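Local coordinates for protein N-isopropylammelide isopropylaminohydrolase (Burkholderia multivorans ATCC 17616, PDB 6NBO) that belongs to the amidohydrolase family of TIM-barrel enzymes and holds zinc ions, at residues L319-A322 and M323-A326; R113-A117 and A118-R122; N329-R333 and D334-E338. All blocks are in the same frame, centred on the assembly; numbering follows the deposited sequence.

Contact 1: residues L319-A322 and M323-A326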
ATOM      1  N   LEU A 319       0.214   1.589  11.486  1.00 18.77           N
ATOM      2  CA  LEU A 319       1.139   2.227  12.420  1.00 22.14           C
ATOM      3  C   LEU A 319       2.251   1.261  12.798  1.00 23.64           C
ATOM      4  O   LEU A 319       3.409   1.664  12.956  1.00 22.51           O
ATOM      5  CB  LEU A 319       0.404   2.716  13.675  1.00 23.54           C
ATOM      6  CG  LEU A 319      -0.549   3.902  13.505  1.00 23.77           C
ATOM      7  CD1 LEU A 319      -1.077   4.388  14.865  1.00 23.02           C
ATOM      8  CD2 LEU A 319       0.155   5.035  12.741  1.00 23.98           C
ATOM      9  N   GLU A 320       1.921  -0.029  12.938  1.00 24.84           N
ATOM     10  CA  GLU A 320       2.958  -1.010  13.230  1.00 22.49           C
ATOM     11  C   GLU A 320       3.935  -1.136  12.070  1.00 20.99           C
ATOM     12  O   GLU A 320       5.142  -1.318  12.282  1.00 21.98           O
ATOM     13  CB  GLU A 320       2.338  -2.367  13.555  1.00 23.59           C
ATOM     14  CG  GLU A 320       3.376  -3.399  13.957  1.00 23.57           C
ATOM     15  CD  GLU A 320       2.746  -4.550  14.697  1.00 29.80           C
ATOM     16  OE1 GLU A 320       2.549  -5.613  14.080  1.00 25.59           O
ATOM     17  OE2 GLU A 320       2.417  -4.372  15.888  1.00 26.65           O
ATOM     18  N   ARG A 321       3.439  -1.066  10.833  1.00 22.05           N
ATOM     19  CA  ARG A 321       4.360  -1.128   9.700  1.00 22.45           C
ATOM     20  C   ARG A 321       5.279   0.088   9.680  1.00 22.20           C
ATOM     21  O   ARG A 321       6.477  -0.026   9.377  1.00 23.04           O
ATOM     22  CB  ARG A 321       3.579  -1.245   8.389  1.00 28.17           C
ATOM     23  CG  ARG A 321       4.458  -1.440   7.147  1.00 27.30           C
ATOM     24  CD  ARG A 321       5.423  -2.603   7.298  1.00 28.72           C
ATOM     25  NE  ARG A 321       4.802  -3.817   7.841  1.00 26.81           N
ATOM     26  CZ  ARG A 321       5.417  -4.997   7.901  1.00 29.71           C
ATOM     27  NH1 ARG A 321       6.649  -5.130   7.431  1.00 30.07           N
ATOM     28  NH2 ARG A 321       4.801  -6.043   8.422  1.00 29.42           N
ATOM     29  N   ALA A 322       4.743   1.258  10.019  1.00 23.53           N
ATOM     30  CA  ALA A 322       5.581   2.445  10.135  1.00 24.59           C
ATOM     31  C   ALA A 322       6.658   2.237  11.181  1.00 22.02           C
ATOM     32  O   ALA A 322       7.828   2.579  10.958  1.00 24.37           O
ATOM     33  CB  ALA A 322       4.728   3.664  10.492  1.00 23.57           C
ATOM     34  N   MET A 323       6.281   1.666  12.329  1.00 21.09           N
ATOM     35  CA  MET A 323       7.265   1.352  13.358  1.00 24.13           C
ATOM     36  C   MET A 323       8.344   0.419  12.824  1.00 23.11           C
ATOM     37  O   MET A 323       9.532   0.604  13.112  1.00 22.36           O
ATOM     38  CB  MET A 323       6.581   0.714  14.572  1.00 21.63           C
ATOM     39  CG  MET A 323       7.524   0.503  15.757  1.00 24.95           C
ATOM     40  SD  MET A 323       6.809  -0.575  17.005  1.00 28.12           S
ATOM     41  CE  MET A 323       6.913  -2.164  16.171  1.00 29.33           C
ATOM     42  N   LEU A 324       7.957  -0.599  12.053  1.00 21.85           N
ATOM     43  CA  LEU A 324       8.960  -1.554  11.580  1.00 24.23           C
ATOM     44  C   LEU A 324       9.877  -0.921  10.536  1.00 24.77           C
ATOM     45  O   LEU A 324      11.083  -1.206  10.499  1.00 23.13           O
ATOM     46  CB  LEU A 324       8.276  -2.793  11.015  1.00 24.52           C
ATOM     47  CG  LEU A 324       7.535  -3.666  12.027  1.00 23.47           C
ATOM     48  CD1 LEU A 324       6.748  -4.737  11.285  1.00 25.53           C
ATOM     49  CD2 LEU A 324       8.525  -4.312  12.991  1.00 23.12           C
ATOM     50  N   ILE A 325       9.324  -0.057   9.688  1.00 20.53           N
ATOM     51  CA  ILE A 325      10.153   0.698   8.743  1.00 23.43           C
ATOM     52  C   ILE A 325      11.169   1.554   9.499  1.00 24.53           C
ATOM     53  O   ILE A 325      12.365   1.578   9.173  1.00 23.66           O
ATOM     54  CB  ILE A 325       9.253   1.542   7.819  1.00 20.23           C
ATOM     55  CG1 ILE A 325       8.469   0.623   6.869  1.00 23.24           C
ATOM     56  CG2 ILE A 325      10.072   2.561   7.022  1.00 23.00           C
ATOM     57  CD1 ILE A 325       7.374   1.324   6.075  1.00 25.85           C
ATOM     58  N   ALA A 326      10.703   2.268  10.527  1.00 22.33           N
ATOM     59  CA  ALA A 326      11.587   3.099  11.335  1.00 25.77           C
ATOM     60  C   ALA A 326      12.697   2.268  11.969  1.00 25.22           C
ATOM     61  O   ALA A 326      13.880   2.633  11.913  1.00 24.90           O
ATOM     62  CB  ALA A 326      10.765   3.833  12.402  1.00 22.71           C
TER
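R321 runs with CG opposite its own N across the CA-CB bond (chi1 -175°), L324 keeps CG beside its backbone N (chi1 -68°), and the two ends meet. The R321 chain then bends at chi2 and chi3. The bends turn one face of the guanidinium to L324. The CD1 methyl of L324 lies over the centre of that face, 3.6 Å from R321 CZ. The methyl touches the flat face and takes no part in the polar bonds of the group. Among these, R321 NH1 makes a weak hydrogen bond to T279 O, and R321 NH2 makes a weak one to N303 OD1.

I325 packs on the other part of the same arginine. Its CD1 is 4.2 Å from R321 CG, and the two side chains cross at about a right angle. E320 and M323 come together more loosely, with E320 CG 4.4 Å from M323 CE. The carboxylate of E320 reaches beyond this turn to a salt bridge with R382. The backbone makes regular alpha-helical bonds. One is I325 N to R321 O at 2.9 Å, with an N-H...O angle of 165°.

All this lies within helix 318-328, and most of the touching residues are buried. The R321 side chain is about 10 Å from a bound zinc ion. L324 can shield one guanidinium face without competing for its N-H groups. Methyl packing on the face and weak polar bonds to loop carbonyl and amide oxygens together probably help fix how the arginine head is turned.

Contact 2: residues R113-A117 and A118-R122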
ATOM      1  N   ARG A 113     -11.364  -5.647   6.069  1.00 26.43           N
ATOM      2  CA  ARG A 113     -12.151  -5.099   7.169  1.00 24.43           C
ATOM      3  C   ARG A 113     -11.299  -4.886   8.415  1.00 30.33           C
ATOM      4  O   ARG A 113     -11.514  -3.917   9.154  1.00 27.01           O
ATOM      5  CB  ARG A 113     -13.352  -6.005   7.445  1.00 24.00           C
ATOM      6  CG  ARG A 113     -14.510  -5.688   6.503  1.00 25.13           C
ATOM      7  CD  ARG A 113     -15.735  -6.556   6.714  1.00 31.29           C
ATOM      8  NE  ARG A 113     -16.879  -5.981   6.016  1.00 30.87           N
ATOM      9  CZ  ARG A 113     -17.931  -6.672   5.612  1.00 35.59           C
ATOM     10  NH1 ARG A 113     -17.991  -7.978   5.834  1.00 35.80           N
ATOM     11  NH2 ARG A 113     -18.924  -6.057   4.984  1.00 37.27           N
ATOM     12  N   ALA A 114     -10.319  -5.763   8.663  1.00 23.09           N
ATOM     13  CA  ALA A 114      -9.399  -5.535   9.778  1.00 26.33           C
ATOM     14  C   ALA A 114      -8.530  -4.304   9.531  1.00 20.16           C
ATOM     15  O   ALA A 114      -8.232  -3.545  10.468  1.00 21.96           O
ATOM     16  CB  ALA A 114      -8.517  -6.769  10.006  1.00 24.03           C
ATOM     17  N   PHE A 115      -8.084  -4.109   8.291  1.00 24.24           N
ATOM     18  CA  PHE A 115      -7.401  -2.866   7.939  1.00 23.58           C
ATOM     19  C   PHE A 115      -8.267  -1.655   8.295  1.00 24.42           C
ATOM     20  O   PHE A 115      -7.816  -0.729   8.980  1.00 22.44           O
ATOM     21  CB  PHE A 115      -7.063  -2.867   6.447  1.00 19.28           C
ATOM     22  CG  PHE A 115      -5.704  -3.469   6.114  1.00 24.36           C
ATOM     23  CD1 PHE A 115      -4.533  -2.793   6.435  1.00 23.50           C
ATOM     24  CD2 PHE A 115      -5.607  -4.687   5.453  1.00 21.86           C
ATOM     25  CE1 PHE A 115      -3.284  -3.316   6.108  1.00 22.76           C
ATOM     26  CE2 PHE A 115      -4.345  -5.228   5.119  1.00 23.01           C
ATOM     27  CZ  PHE A 115      -3.192  -4.542   5.456  1.00 25.11           C
ATOM     28  N   LEU A 116      -9.524  -1.666   7.854  1.00 24.59           N
ATOM     29  CA  LEU A 116     -10.437  -0.556   8.141  1.00 25.50           C
ATOM     30  C   LEU A 116     -10.586  -0.329   9.643  1.00 23.94           C
ATOM     31  O   LEU A 116     -10.492   0.810  10.119  1.00 23.99           O
ATOM     32  CB  LEU A 116     -11.800  -0.822   7.503  1.00 25.46           C
ATOM     33  CG  LEU A 116     -12.830   0.314   7.628  1.00 23.53           C
ATOM     34  CD1 LEU A 116     -12.293   1.629   7.007  1.00 21.70           C
ATOM     35  CD2 LEU A 116     -14.139  -0.088   6.993  1.00 24.09           C
ATOM     36  N   ALA A 117     -10.792  -1.402  10.415  1.00 22.59           N
ATOM     37  CA  ALA A 117     -10.971  -1.242  11.857  1.00 24.90           C
ATOM     38  C   ALA A 117      -9.739  -0.629  12.520  1.00 28.90           C
ATOM     39  O   ALA A 117      -9.853   0.043  13.556  1.00 26.72           O
ATOM     40  CB  ALA A 117     -11.295  -2.594  12.505  1.00 27.72           C
ATOM     41  N   ALA A 118      -8.559  -0.870  11.959  1.00 22.44           N
ATOM     42  CA  ALA A 118      -7.312  -0.288  12.437  1.00 23.28           C
ATOM     43  C   ALA A 118      -6.960   1.018  11.723  1.00 24.63           C
ATOM     44  O   ALA A 118      -5.806   1.463  11.800  1.00 23.15           O
ATOM     45  CB  ALA A 118      -6.160  -1.294  12.272  1.00 25.51           C
ATOM     46  N   GLY A 119      -7.918   1.640  11.024  1.00 24.34           N
ATOM     47  CA  GLY A 119      -7.714   2.986  10.498  1.00 21.88           C
ATOM     48  C   GLY A 119      -7.197   3.094   9.071  1.00 27.70           C
ATOM     49  O   GLY A 119      -6.942   4.214   8.612  1.00 21.84           O
ATOM     50  N   THR A 120      -7.041   1.987   8.352  1.00 22.64           N
ATOM     51  CA  THR A 120      -6.587   2.022   6.962  1.00 19.92           C
ATOM     52  C   THR A 120      -7.795   2.100   6.036  1.00 23.59           C
ATOM     53  O   THR A 120      -8.658   1.221   6.067  1.00 23.25           O
ATOM     54  CB  THR A 120      -5.745   0.788   6.639  1.00 22.22           C
ATOM     55  OG1 THR A 120      -4.493   0.886   7.335  1.00 22.49           O
ATOM     56  CG2 THR A 120      -5.500   0.684   5.127  1.00 19.28           C
ATOM     57  N   THR A 121      -7.869   3.163   5.227  1.00 21.62           N
ATOM     58  CA  THR A 121      -9.022   3.380   4.354  1.00 21.44           C
ATOM     59  C   THR A 121      -8.650   3.341   2.879  1.00 25.09           C
ATOM     60  O   THR A 121      -9.517   3.543   2.018  1.00 24.03           O
ATOM     61  CB  THR A 121      -9.685   4.724   4.681  1.00 25.39           C
ATOM     62  OG1 THR A 121      -8.726   5.773   4.499  1.00 22.70           O
ATOM     63  CG2 THR A 121     -10.173   4.733   6.131  1.00 26.87           C
ATOM     64  N   ARG A 122      -7.379   3.115   2.571  1.00 22.35           N
ATOM     65  CA  ARG A 122      -6.888   3.033   1.205  0.73 21.39           C
ATOM     66  C   ARG A 122      -5.873   1.904   1.135  1.00 23.83           C
ATOM     67  O   ARG A 122      -4.938   1.861   1.940  1.00 21.51           O
ATOM     68  CB  ARG A 122      -6.257   4.358   0.788  0.73 19.03           C
ATOM     69  CG  ARG A 122      -7.232   5.533   0.942  0.73 25.44           C
ATOM     70  CD  ARG A 122      -6.835   6.686   0.131  0.73 29.99           C
ATOM     71  NE  ARG A 122      -7.441   7.938   0.581  0.73 33.04           N
ATOM     72  CZ  ARG A 122      -7.858   8.876  -0.257  0.73 27.94           C
ATOM     73  NH1 ARG A 122      -7.773   8.659  -1.561  0.73 38.74           N
ATOM     74  NH2 ARG A 122      -8.360  10.018   0.194  0.73 22.93           N
TER
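F115 lies side by side with T120, both side chains pointing the same way. Ring atom F115 CD1 is 3.8 Å from T120 CB, an oblique approach to the ring. The CG2 methyl of T120 also reaches the CB of F115. M318 of helix 318-328 touches both side chains, and E63 of strand 56-66 does so too.

L116 makes the second apolar touch. Its CG stands opposite the backbone N (chi1 -175°), and its CD1 meets T121 CG2 at 3.9 Å. The hydroxyl of T121 is turned to another partner, D366, by a hydrogen bond.

The backbone between these pairs forms a Schellman motif that ends helix 104-117. The chain passes directly from it into strand 120-128, with the F115-T120 pair packed beside the turn. T120 N bonds to F115 O at 2.9 Å, and G119 N bonds to L116 O at 2.9 Å. G119, with positive phi, is the C-prime residue, where a CB would be jammed against the preceding carbonyl O. L116 CA also makes a CA-H...O contact to T120 O.

The F115 and L116 carbonyls, among the last of the helix, thus accept N-H groups from the turn, although both donors stand above the carbonyl planes.

Contact 3: residues N329-R333 and D334-E338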
ATOM      1  N   ASN A 329      15.290   1.139   9.459  1.00 24.26           N
ATOM      2  CA  ASN A 329      16.141   2.235   9.020  1.00 24.45           C
ATOM      3  C   ASN A 329      16.908   2.877  10.169  1.00 26.94           C
ATOM      4  O   ASN A 329      17.545   3.918   9.966  1.00 29.83           O
ATOM      5  CB  ASN A 329      15.295   3.277   8.283  1.00 29.91           C
ATOM      6  CG  ASN A 329      14.993   2.867   6.852  1.00 26.35           C
ATOM      7  OD1 ASN A 329      15.677   3.288   5.927  1.00 28.00           O
ATOM      8  ND2 ASN A 329      13.972   2.028   6.663  1.00 21.87           N
ATOM      9  N   ASP A 330      16.872   2.269  11.360  1.00 25.04           N
ATOM     10  CA  ASP A 330      17.621   2.731  12.531  1.00 30.78           C
ATOM     11  C   ASP A 330      17.187   4.132  12.954  1.00 30.87           C
ATOM     12  O   ASP A 330      17.986   4.920  13.460  1.00 32.41           O
ATOM     13  CB  ASP A 330      19.136   2.685  12.276  1.00 31.67           C
ATOM     14  CG  ASP A 330      19.943   2.545  13.558  1.00 41.11           C
ATOM     15  OD1 ASP A 330      19.348   2.263  14.618  1.00 42.08           O
ATOM     16  OD2 ASP A 330      21.175   2.720  13.499  1.00 46.10           O
ATOM     17  N   PHE A 331      15.919   4.465  12.733  1.00 27.49           N
ATOM     18  CA  PHE A 331      15.404   5.761  13.161  1.00 26.23           C
ATOM     19  C   PHE A 331      15.293   5.809  14.684  1.00 32.81           C
ATOM     20  O   PHE A 331      14.862   4.844  15.318  1.00 31.62           O
ATOM     21  CB  PHE A 331      14.026   6.019  12.544  1.00 23.13           C
ATOM     22  CG  PHE A 331      14.044   6.304  11.054  1.00 29.10           C
ATOM     23  CD1 PHE A 331      15.235   6.453  10.360  1.00 28.93           C
ATOM     24  CD2 PHE A 331      12.849   6.444  10.362  1.00 27.09           C
ATOM     25  CE1 PHE A 331      15.227   6.715   8.992  1.00 32.11           C
ATOM     26  CE2 PHE A 331      12.828   6.713   8.999  1.00 29.46           C
ATOM     27  CZ  PHE A 331      14.029   6.853   8.313  1.00 28.46           C
ATOM     28  N   ARG A 332      15.684   6.943  15.276  1.00 27.81           N
ATOM     29  CA  ARG A 332      15.498   7.139  16.709  1.00 27.88           C
ATOM     30  C   ARG A 332      14.842   8.485  16.982  1.00 32.43           C
ATOM     31  O   ARG A 332      14.071   8.624  17.936  1.00 27.55           O
ATOM     32  CB  ARG A 332      16.827   7.059  17.468  1.00 31.86           C
ATOM     33  CG  ARG A 332      17.680   5.837  17.177  1.00 49.39           C
ATOM     34  CD  ARG A 332      17.403   4.680  18.133  1.00 69.89           C
ATOM     35  NE  ARG A 332      18.280   3.542  17.858  1.00 83.61           N
ATOM     36  CZ  ARG A 332      19.197   3.067  18.698  1.00 84.48           C
ATOM     37  NH1 ARG A 332      19.359   3.613  19.896  1.00 76.86           N
ATOM     38  NH2 ARG A 332      19.947   2.032  18.341  1.00 86.77           N
ATOM     39  N   ARG A 333      15.172   9.489  16.168  1.00 30.18           N
ATOM     40  CA  ARG A 333      14.672  10.839  16.391  1.00 31.51           C
ATOM     41  C   ARG A 333      13.175  10.910  16.111  1.00 27.48           C
ATOM     42  O   ARG A 333      12.651  10.198  15.249  1.00 29.14           O
ATOM     43  CB  ARG A 333      15.404  11.843  15.486  1.00 34.15           C
ATOM     44  CG  ARG A 333      16.928  11.899  15.654  1.00 40.71           C
ATOM     45  CD  ARG A 333      17.570  12.672  14.490  1.00 42.58           C
ATOM     46  NE  ARG A 333      16.861  13.926  14.269  1.00 44.48           N
ATOM     47  CZ  ARG A 333      17.240  15.100  14.761  1.00 54.64           C
ATOM     48  NH1 ARG A 333      18.348  15.198  15.485  1.00 56.55           N
ATOM     49  NH2 ARG A 333      16.506  16.179  14.526  1.00 52.03           N
ATOM     50  N   ASP A 334      12.489  11.807  16.826  1.00 28.98           N
ATOM     51  CA  ASP A 334      11.061  12.007  16.577  1.00 28.39           C
ATOM     52  C   ASP A 334      10.793  12.339  15.115  1.00 34.09           C
ATOM     53  O   ASP A 334       9.853  11.815  14.510  1.00 27.23           O
ATOM     54  CB  ASP A 334      10.507  13.128  17.464  1.00 36.10           C
ATOM     55  CG  ASP A 334      10.251  12.685  18.889  1.00 43.13           C
ATOM     56  OD1 ASP A 334      10.840  11.667  19.318  1.00 31.53           O
ATOM     57  OD2 ASP A 334       9.466  13.366  19.583  1.00 41.50           O
ATOM     58  N   ASP A 335      11.595  13.231  14.526  1.00 31.77           N
ATOM     59  CA  ASP A 335      11.276  13.627  13.155  1.00 34.46           C
ATOM     60  C   ASP A 335      11.548  12.490  12.171  1.00 33.34           C
ATOM     61  O   ASP A 335      10.898  12.412  11.120  1.00 27.06           O
ATOM     62  CB  ASP A 335      12.009  14.919  12.770  1.00 34.34           C
ATOM     63  CG  ASP A 335      13.519  14.858  12.970  1.00 51.01           C
ATOM     64  OD1 ASP A 335      14.129  13.767  12.892  1.00 51.14           O
ATOM     65  OD2 ASP A 335      14.104  15.939  13.194  1.00 61.96           O
ATOM     66  N   ALA A 336      12.461  11.573  12.511  1.00 26.50           N
ATOM     67  CA  ALA A 336      12.648  10.395  11.674  1.00 25.48           C
ATOM     68  C   ALA A 336      11.457   9.448  11.783  1.00 24.78           C
ATOM     69  O   ALA A 336      11.025   8.868  10.780  1.00 27.31           O
ATOM     70  CB  ALA A 336      13.943   9.673  12.051  1.00 28.98           C
ATOM     71  N   LEU A 337      10.917   9.266  12.994  1.00 27.85           N
ATOM     72  CA  LEU A 337       9.690   8.485  13.137  1.00 22.74           C
ATOM     73  C   LEU A 337       8.553   9.097  12.324  1.00 24.87           C
ATOM     74  O   LEU A 337       7.714   8.380  11.774  1.00 25.20           O
ATOM     75  CB  LEU A 337       9.296   8.382  14.609  1.00 21.92           C
ATOM     76  CG  LEU A 337       9.819   7.124  15.325  1.00 30.07           C
ATOM     77  CD1 LEU A 337      11.317   6.959  15.117  1.00 34.94           C
ATOM     78  CD2 LEU A 337       9.523   7.223  16.807  1.00 35.49           C
ATOM     79  N   GLU A 338       8.506  10.426  12.237  1.00 25.63           N
ATOM     80  CA  GLU A 338       7.469  11.051  11.423  1.00 21.55           C
ATOM     81  C   GLU A 338       7.714  10.811   9.939  1.00 21.18           C
ATOM     82  O   GLU A 338       6.755  10.740   9.162  1.00 22.52           O
ATOM     83  CB  GLU A 338       7.390  12.550  11.742  1.00 26.49           C
ATOM     84  CG  GLU A 338       6.897  12.793  13.170  1.00 29.78           C
ATOM     85  CD  GLU A 338       6.784  14.269  13.512  1.00 38.23           C
ATOM     86  OE1 GLU A 338       6.606  15.081  12.586  1.00 37.44           O
ATOM     87  OE2 GLU A 338       6.872  14.607  14.710  1.00 33.83           O
TER
HETATM   88  O   HOH W   1      11.719   9.195  19.254  1.00 31.17           O
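R333, A336 and F331 carry most of this contact, which joins a loop to the start of helix 334-342. R333 grips D335 side-on with two nitrogens. R333 NE bonds to D335 OD1 at 3.1 Å, and R333 NH2 bonds to D335 OD2 at 2.8 Å. Both bonds are nearly straight. Each oxygen is met on its syn side. The guanidinium and carboxylate planes are tilted 25° against each other, so the oxygens lie in the guanidinium plane but the nitrogens sit somewhat out of the carboxylate plane. D335 reaches this position with CG between its backbone N and carbonyl carbon (chi1 54°). Having two bonds in place of one should limit rotation of both charged groups, although both residues are exposed.

A336 points its methyl at F331. The CB lies over one face of the ring, 3.9 Å from its centroid, and makes a CH-pi contact offset toward the rim. N329 CB lies over the opposite face, so the ring is held between two CB atoms. F331 CB also meets L337 CD1 at 3.9 Å. Beyond these segments, F331 rests on V289 and L290 of helix 289-295, and L337 rests on A376 and V380 of helix 375-381.

R333 also works through its backbone. Its carbonyl O accepts L337 N at 3.0 Å, in the first turn of the helix. A water gives one hydrogen bond to R332 O and another to D334 OD1, so it bridges the loop and the first helical residue.

R333 holds the N-cap position of helix 334-342. The preceding helix closes just upstream in a Schellman motif with D330 as C-prime. The whole is a short loop that joins helix 318-328 to helix 334-342, with a Schellman motif at one end and an N-cap at the other.

Along the chain contact 2 comes first, then contact 1, then contact 3. Contacts 1 and 3 are neighbours in sequence and space, their centres about 10 Å apart. Helix 318-328 carries contact 1, and contact 3 spans the loop after it and the start of helix 334-342. The two touch through a probable hydrogen bond from F331 N to A326 O, 2.9 Å long. Contact 2 joins helix 104-117 to strand 120-128, about 16 Å from contact 1 and 24 Å from contact 3 between centres. Helix 318-328 still reaches contact 2 through M318. In this amidohydrolase, contact 2 is where a helix leads into a barrel strand, while contacts 1 and 3 belong to two successive helices later in the chain.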